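PDB 5YKR: probable aminotransferase from Pseudomonas aeruginosa, which belongs to the class-III aminotransferase family and carries a covalently bound pyridoxal phosphate cofactor, consistent with a role as a probable aminotransferase. Local coordinates for residues V232-P236 with P395-A401; C412-Y416 with D451-L456. The contacts are given in a common frame with arbitrary orientation. Residue numbers count along the deposited sequence, not the author numbering.

Contact 1 of 2, residues V232-P236 with P395-A401; sequences VGMVP and PRNGGEA
An irregular loop, 232-236, lies against a short bend that leads into helix 398-402. The loop is extended at Met234 to Pro236 but turns at Gly233, whose positive phi of 67° suits a residue without a side chain. CA atoms pair as Val235 with Pro395 (5.8 Å) and Val232 with Ala401 (6.1 Å). Pro395 opens the second segment: its CG lies 3.4 Å from Met234 O and 3.9 Å from Val235 CG2. Water 1 donates to Pro395 O (2.7 Å) and Pro236 O (2.8 Å), linking the two carbonyls. Arg396 turns outward, its NE and NH2 each 2.7 Å from Glu400 OE2 in a salt bridge, while Arg396 N donates to Glu400 OE1 (2.8 Å). Asn397, with chi1 in p, folds its OD1 back to accept from Glu400 N (3.0 Å), which is why asparagine suits the N-cap. A helix start is thus packed on the loop between strand 220-225 and helix 241-251 of the large, cofactor-binding domain, as in fold-type I enzymes. Val235 (chi1 t) fills the bend, its CG1 3.7 Å from Asn397 CA. Val232 (chi1 p) points its CB toward the helix start and lays CG2 3.8 Å from Gly398 O. Glu204 accepts from the next amide, Gly399 N. Small Ala401 permits close approach: its CB sits 3.1 Å from Val232 O and 4.0 Å from both Val232 CG2 and Val235 CG2.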
ATOM      1  N   VAL A 232      -9.908 -16.669  11.118  1.00 14.09           N
ATOM      2  CA  VAL A 232      -9.602 -18.021  11.616  1.00 14.78           C
ATOM      3  C   VAL A 232     -10.906 -18.800  11.672  1.00 15.37           C
ATOM      4  O   VAL A 232     -11.297 -19.361  12.707  1.00 17.83           O
ATOM      5  CB  VAL A 232      -8.815 -17.942  12.966  1.00 13.89           C
ATOM      6  CG1 VAL A 232      -9.635 -17.259  14.072  1.00 14.79           C
ATOM      7  CG2 VAL A 232      -8.304 -19.297  13.357  1.00 15.51           C
ATOM      8  N   GLY A 233     -11.666 -18.724  10.583  1.00 14.64           N
ATOM      9  CA  GLY A 233     -13.098 -18.852  10.744  1.00 14.94           C
ATOM     10  C   GLY A 233     -13.632 -17.653  11.528  1.00 13.96           C
ATOM     11  O   GLY A 233     -12.899 -16.671  11.779  1.00 14.34           O
ATOM     12  N   MET A 234     -14.878 -17.736  11.945  1.00 14.19           N
ATOM     13  CA  MET A 234     -15.499 -16.634  12.667  1.00 12.58           C
ATOM     14  C   MET A 234     -15.563 -16.860  14.154  1.00 12.74           C
ATOM     15  O   MET A 234     -16.021 -17.886  14.590  1.00 14.44           O
ATOM     16  CB  MET A 234     -16.904 -16.397  12.142  1.00 13.88           C
ATOM     17  CG  MET A 234     -16.899 -15.777  10.777  1.00 14.43           C
ATOM     18  SD  MET A 234     -18.601 -15.609  10.122  1.00 14.38           S
ATOM     19  CE  MET A 234     -18.160 -14.772   8.643  1.00 15.65           C
ATOM     20  N   VAL A 235     -15.093 -15.888  14.924  1.00 12.41           N
ATOM     21  CA  VAL A 235     -15.125 -15.941  16.387  1.00 12.68           C
ATOM     22  C   VAL A 235     -15.965 -14.777  16.889  1.00 13.31           C
ATOM     23  O   VAL A 235     -15.520 -13.599  16.905  1.00 14.06           O
ATOM     24  CB  VAL A 235     -13.716 -15.899  17.031  1.00 12.53           C
ATOM     25  CG1 VAL A 235     -13.861 -16.129  18.538  1.00 13.45           C
ATOM     26  CG2 VAL A 235     -12.769 -16.900  16.357  1.00 13.05           C
ATOM     27  N   PRO A 236     -17.205 -15.062  17.282  1.00 13.91           N
ATOM     28  CA  PRO A 236     -18.005 -13.972  17.812  1.00 14.09           C
ATOM     29  C   PRO A 236     -17.530 -13.465  19.160  1.00 14.47           C
ATOM     30  O   PRO A 236     -16.979 -14.243  19.961  1.00 15.34           O
ATOM     31  CB  PRO A 236     -19.394 -14.640  18.018  1.00 16.94           C
ATOM     32  CG  PRO A 236     -19.358 -15.882  17.239  1.00 19.59           C
ATOM     33  CD  PRO A 236     -17.943 -16.327  17.214  1.00 16.20           C
ATOM     34  N   PRO A 395     -16.442 -21.223  18.279  1.00 17.59           N
ATOM     35  CA  PRO A 395     -15.220 -21.114  19.066  1.00 16.93           C
ATOM     36  C   PRO A 395     -15.280 -19.976  20.059  1.00 15.59           C
ATOM     37  O   PRO A 395     -15.852 -18.917  19.759  1.00 16.53           O
ATOM     38  CB  PRO A 395     -14.146 -20.857  17.993  1.00 16.94           C
ATOM     39  CG  PRO A 395     -14.882 -20.094  16.906  1.00 16.37           C
ATOM     40  CD  PRO A 395     -16.239 -20.797  16.871  1.00 16.30           C
ATOM     41  N   ARG A 396     -14.680 -20.154  21.212  1.00 17.09           N
ATOM     42  CA  ARG A 396     -14.628 -19.087  22.220  1.00 17.22           C
ATOM     43  C   ARG A 396     -13.502 -18.090  21.896  1.00 14.78           C
ATOM     44  O   ARG A 396     -13.524 -16.999  22.381  1.00 16.44           O
ATOM     45  CB  ARG A 396     -14.368 -19.674  23.614  1.00 20.53           C
ATOM     46  CG  ARG A 396     -15.571 -20.424  24.164  1.00 24.96           C
ATOM     47  CD  ARG A 396     -15.227 -21.019  25.511  1.00 30.24           C
ATOM     48  NE  ARG A 396     -14.445 -22.221  25.258  1.00 38.01           N
ATOM     49  CZ  ARG A 396     -14.725 -23.442  25.724  1.00 39.39           C
ATOM     50  NH1 ARG A 396     -15.746 -23.664  26.557  1.00 50.55           N
ATOM     51  NH2 ARG A 396     -13.941 -24.452  25.372  1.00 41.24           N
ATOM     52  N   ASN A 397     -12.493 -18.545  21.147  1.00 12.76           N
ATOM     53  CA  ASN A 397     -11.366 -17.723  20.816  1.00 12.77           C
ATOM     54  C   ASN A 397     -10.676 -18.238  19.542  1.00 12.96           C
ATOM     55  O   ASN A 397     -11.014 -19.304  19.019  1.00 13.89           O
ATOM     56  CB  ASN A 397     -10.407 -17.598  22.008  1.00 13.64           C
ATOM     57  CG  ASN A 397      -9.984 -18.953  22.552  1.00 14.60           C
ATOM     58  OD1 ASN A 397      -9.530 -19.814  21.792  1.00 16.38           O
ATOM     59  ND2 ASN A 397     -10.139 -19.142  23.873  1.00 18.25           N
ATOM     60  N   GLY A 398      -9.697 -17.468  19.056  1.00 12.95           N
ATOM     61  CA  GLY A 398      -8.988 -17.848  17.878  1.00 14.24           C
ATOM     62  C   GLY A 398      -8.203 -19.130  18.014  1.00 14.69           C
ATOM     63  O   GLY A 398      -8.134 -19.912  17.072  1.00 17.25           O
ATOM     64  N   GLY A 399      -7.606 -19.359  19.193  1.00 15.37           N
ATOM     65  CA  GLY A 399      -6.839 -20.574  19.381  1.00 17.54           C
ATOM     66  C   GLY A 399      -7.690 -21.828  19.163  1.00 19.12           C
ATOM     67  O   GLY A 399      -7.229 -22.794  18.555  1.00 21.30           O
ATOM     68  N   GLU A 400      -8.927 -21.804  19.663  1.00 17.25           N
ATOM     69  CA  GLU A 400      -9.880 -22.920  19.483  1.00 19.49           C
ATOM     70  C   GLU A 400     -10.229 -23.105  18.031  1.00 17.44           C
ATOM     71  O   GLU A 400     -10.252 -24.206  17.467  1.00 21.01           O
ATOM     72  CB  GLU A 400     -11.172 -22.671  20.240  1.00 21.67           C
ATOM     73  CG  GLU A 400     -11.106 -22.928  21.703  1.00 24.28           C
ATOM     74  CD  GLU A 400     -12.455 -22.879  22.411  1.00 25.32           C
ATOM     75  OE1 GLU A 400     -13.528 -22.694  21.761  1.00 22.75           O
ATOM     76  OE2 GLU A 400     -12.415 -23.031  23.640  1.00 30.82           O
ATOM     77  N   ALA A 401     -10.535 -21.986  17.415  1.00 16.07           N
ATOM     78  CA  ALA A 401     -10.933 -21.974  16.021  1.00 16.06           C
ATOM     79  C   ALA A 401      -9.894 -22.555  15.109  1.00 16.27           C
ATOM     80  O   ALA A 401     -10.202 -23.225  14.136  1.00 16.78           O
ATOM     81  CB  ALA A 401     -11.295 -20.571  15.603  1.00 16.27           C
TER
HETATM   82  O   HOH W   1     -17.301 -16.887  20.752  1.00 19.68           O

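Contact 2 of 2, residues C412-Y416 with D451-L456; sequences CLHLY and DCLGEL
Helices 412-416 and 451-456 cross at 127°, steeply inclined and nearer antiparallel than parallel, with axes 10.3 Å apart at closest approach; Tyr416 and Cys452 are nearest, CA to CA 6.7 Å. Apolar packing centres on Leu413 (chi1 m, chi2 t), whose CD2 reaches Cys452 SG at 3.4 Å, Leu453 CD2 at 3.9 Å and Leu456 CD1 at 4.3 Å. Small Cys452 (chi1 t) lets the Tyr416 ring lie close: Cys452 CB stands 3.7 Å from the ring centroid over one face, a CH-pi contact, and Cys452 SG lies obliquely, 4.1 Å from that centroid. The pair probably lies, as in fold-type I enzymes, in the small domain, where N-terminal helix 9-26 also packs, Leu15 touching Cys412 and Leu456. Polar contacts lie at the far end of the tyrosine, chi1 t. Its hydroxyl bridges core and surface: Tyr416 OH donates to Glu455 OE2 (2.8 Å) and accepts from water 2 (2.9 Å), which also donates to Asp451 OD2 (2.6 Å). Glu455 OE1 forms a salt bridge with Arg18.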
ATOM      1  N   CYS A 412     -10.632 -29.476  -1.233  1.00 16.05           N
ATOM      2  CA  CYS A 412     -11.589 -30.312  -1.922  1.00 16.18           C
ATOM      3  C   CYS A 412     -12.957 -29.664  -2.106  1.00 16.60           C
ATOM      4  O   CYS A 412     -13.496 -29.690  -3.201  1.00 16.28           O
ATOM      5  CB  CYS A 412     -11.713 -31.635  -1.204  1.00 19.39           C
ATOM      6  SG  CYS A 412     -12.690 -32.885  -2.073  1.00 20.01           S
ATOM      7  N   LEU A 413     -13.507 -29.074  -1.052  1.00 15.30           N
ATOM      8  CA  LEU A 413     -14.802 -28.411  -1.152  1.00 16.75           C
ATOM      9  C   LEU A 413     -14.717 -27.247  -2.119  1.00 14.39           C
ATOM     10  O   LEU A 413     -15.594 -27.057  -2.949  1.00 15.58           O
ATOM     11  CB  LEU A 413     -15.257 -27.922   0.233  1.00 17.69           C
ATOM     12  CG  LEU A 413     -15.605 -28.960   1.322  1.00 23.78           C
ATOM     13  CD1 LEU A 413     -16.075 -28.282   2.591  1.00 26.14           C
ATOM     14  CD2 LEU A 413     -16.581 -29.939   0.814  1.00 30.36           C
ATOM     15  N   HIS A 414     -13.654 -26.446  -1.992  1.00 13.74           N
ATOM     16  CA  HIS A 414     -13.510 -25.296  -2.858  1.00 13.30           C
ATOM     17  C   HIS A 414     -13.374 -25.691  -4.322  1.00 12.67           C
ATOM     18  O   HIS A 414     -13.982 -25.057  -5.195  1.00 14.72           O
ATOM     19  CB  HIS A 414     -12.308 -24.452  -2.480  1.00 13.73           C
ATOM     20  CG  HIS A 414     -12.468 -23.618  -1.245  1.00 14.92           C
ATOM     21  ND1 HIS A 414     -12.496 -24.108   0.041  1.00 19.28           N
ATOM     22  CD2 HIS A 414     -12.546 -22.272  -1.112  1.00 17.21           C
ATOM     23  CE1 HIS A 414     -12.637 -23.101   0.899  1.00 18.40           C
ATOM     24  NE2 HIS A 414     -12.651 -21.981   0.225  1.00 17.04           N
ATOM     25  N   LEU A 415     -12.607 -26.745  -4.597  1.00 12.79           N
ATOM     26  CA  LEU A 415     -12.406 -27.152  -5.988  1.00 14.27           C
ATOM     27  C   LEU A 415     -13.649 -27.796  -6.590  1.00 14.57           C
ATOM     28  O   LEU A 415     -13.943 -27.574  -7.770  1.00 14.76           O
ATOM     29  CB  LEU A 415     -11.222 -28.130  -6.084  1.00 14.71           C
ATOM     30  CG  LEU A 415     -10.785 -28.529  -7.495  1.00 15.28           C
ATOM     31  CD1 LEU A 415     -10.454 -27.309  -8.346  1.00 15.05           C
ATOM     32  CD2 LEU A 415      -9.601 -29.467  -7.427  1.00 17.29           C
ATOM     33  N   TYR A 416     -14.362 -28.599  -5.804  1.00 15.31           N
ATOM     34  CA  TYR A 416     -15.619 -29.210  -6.280  1.00 15.30           C
ATOM     35  C   TYR A 416     -16.574 -28.113  -6.739  1.00 14.64           C
ATOM     36  O   TYR A 416     -17.170 -28.204  -7.830  1.00 16.23           O
ATOM     37  CB  TYR A 416     -16.224 -30.041  -5.165  1.00 16.52           C
ATOM     38  CG  TYR A 416     -17.398 -30.881  -5.586  1.00 15.23           C
ATOM     39  CD1 TYR A 416     -18.653 -30.335  -5.684  1.00 16.54           C
ATOM     40  CD2 TYR A 416     -17.231 -32.234  -5.912  1.00 16.25           C
ATOM     41  CE1 TYR A 416     -19.752 -31.102  -6.034  1.00 18.03           C
ATOM     42  CE2 TYR A 416     -18.311 -33.002  -6.288  1.00 18.48           C
ATOM     43  CZ  TYR A 416     -19.575 -32.405  -6.361  1.00 17.71           C
ATOM     44  OH  TYR A 416     -20.661 -33.149  -6.733  1.00 21.44           O
ATOM     45  N   ASP A 451     -24.055 -31.762  -2.486  1.00 15.40           N
ATOM     46  CA  ASP A 451     -23.570 -32.829  -3.337  1.00 18.10           C
ATOM     47  C   ASP A 451     -22.156 -33.276  -2.940  1.00 18.38           C
ATOM     48  O   ASP A 451     -21.878 -34.476  -2.882  1.00 22.40           O
ATOM     49  CB  ASP A 451     -23.576 -32.463  -4.814  1.00 19.51           C
ATOM     50  CG  ASP A 451     -24.965 -32.333  -5.412  1.00 21.95           C
ATOM     51  OD1 ASP A 451     -25.983 -32.700  -4.761  1.00 21.13           O
ATOM     52  OD2 ASP A 451     -25.021 -31.841  -6.560  1.00 22.95           O
ATOM     53  N   CYS A 452     -21.272 -32.306  -2.733  1.00 17.37           N
ATOM     54  CA  CYS A 452     -19.885 -32.618  -2.404  1.00 18.30           C
ATOM     55  C   CYS A 452     -19.798 -33.410  -1.093  1.00 18.78           C
ATOM     56  O   CYS A 452     -19.130 -34.456  -1.026  1.00 21.78           O
ATOM     57  CB  CYS A 452     -19.063 -31.331  -2.295  1.00 18.81           C
ATOM     58  SG  CYS A 452     -17.318 -31.610  -2.019  1.00 19.79           S
ATOM     59  N   LEU A 453     -20.453 -32.895  -0.065  1.00 18.88           N
ATOM     60  CA  LEU A 453     -20.434 -33.539   1.235  1.00 19.98           C
ATOM     61  C   LEU A 453     -21.095 -34.904   1.191  1.00 23.15           C
ATOM     62  O   LEU A 453     -20.594 -35.839   1.844  1.00 24.96           O
ATOM     63  CB  LEU A 453     -21.048 -32.666   2.313  1.00 20.57           C
ATOM     64  CG  LEU A 453     -20.274 -31.395   2.619  1.00 20.50           C
ATOM     65  CD1 LEU A 453     -21.081 -30.438   3.479  1.00 21.63           C
ATOM     66  CD2 LEU A 453     -18.982 -31.743   3.305  1.00 22.37           C
ATOM     67  N   GLY A 454     -22.150 -35.054   0.396  1.00 24.71           N
ATOM     68  CA  GLY A 454     -22.785 -36.345   0.270  1.00 25.74           C
ATOM     69  C   GLY A 454     -21.870 -37.369  -0.391  1.00 26.01           C
ATOM     70  O   GLY A 454     -21.832 -38.535   0.036  1.00 30.92           O
ATOM     71  N   GLU A 455     -21.098 -36.935  -1.404  1.00 30.71           N
ATOM     72  CA  GLU A 455     -20.147 -37.837  -2.064  1.00 33.41           C
ATOM     73  C   GLU A 455     -19.086 -38.301  -1.086  1.00 30.16           C
ATOM     74  O   GLU A 455     -18.693 -39.459  -1.098  1.00 41.91           O
ATOM     75  CB  GLU A 455     -19.490 -37.220  -3.302  1.00 32.39           C
ATOM     76  CG  GLU A 455     -20.356 -37.191  -4.541  1.00 41.77           C
ATOM     77  CD  GLU A 455     -19.573 -36.819  -5.795  1.00 49.24           C
ATOM     78  OE1 GLU A 455     -18.471 -37.397  -6.005  1.00 58.08           O
ATOM     79  OE2 GLU A 455     -20.044 -35.921  -6.565  1.00 50.99           O
ATOM     80  N   LEU A 456     -18.633 -37.406  -0.229  1.00 30.91           N
ATOM     81  CA  LEU A 456     -17.663 -37.703   0.808  1.00 32.60           C
ATOM     82  C   LEU A 456     -18.155 -38.686   1.867  1.00 36.50           C
ATOM     83  O   LEU A 456     -17.366 -39.477   2.345  1.00 40.39           O
ATOM     84  CB  LEU A 456     -17.094 -36.404   1.425  1.00 29.13           C
ATOM     85  CG  LEU A 456     -16.282 -35.509   0.430  1.00 25.41           C
ATOM     86  CD1 LEU A 456     -15.937 -34.169   1.055  1.00 27.87           C
ATOM     87  CD2 LEU A 456     -15.066 -36.190  -0.173  1.00 25.86           C
TER
HETATM   88  O   HOH W   2     -22.836 -31.640  -8.022  1.00 25.36           O

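Both segments of contact 1 precede those of contact 2 in the chain; the contacts' centres are about 24 Å apart, and about 11 Å separates their nearest atoms. Helices 398-402 and 407-418 are consecutive, so a short connection leads from one contact to the other. Contact 1 joins a loop following strand 220-225 of the seven-stranded sheet to a segment following strand 385-389. Contact 2 is more local and peripheral, its centre about 25 Å from the centre of the chain against about 15 Å for that of contact 1, and sets the last helix, 439-456, on helix 407-418. Contact 1 therefore ties the C-terminal part to the large domain, while contact 2 consolidates that part internally.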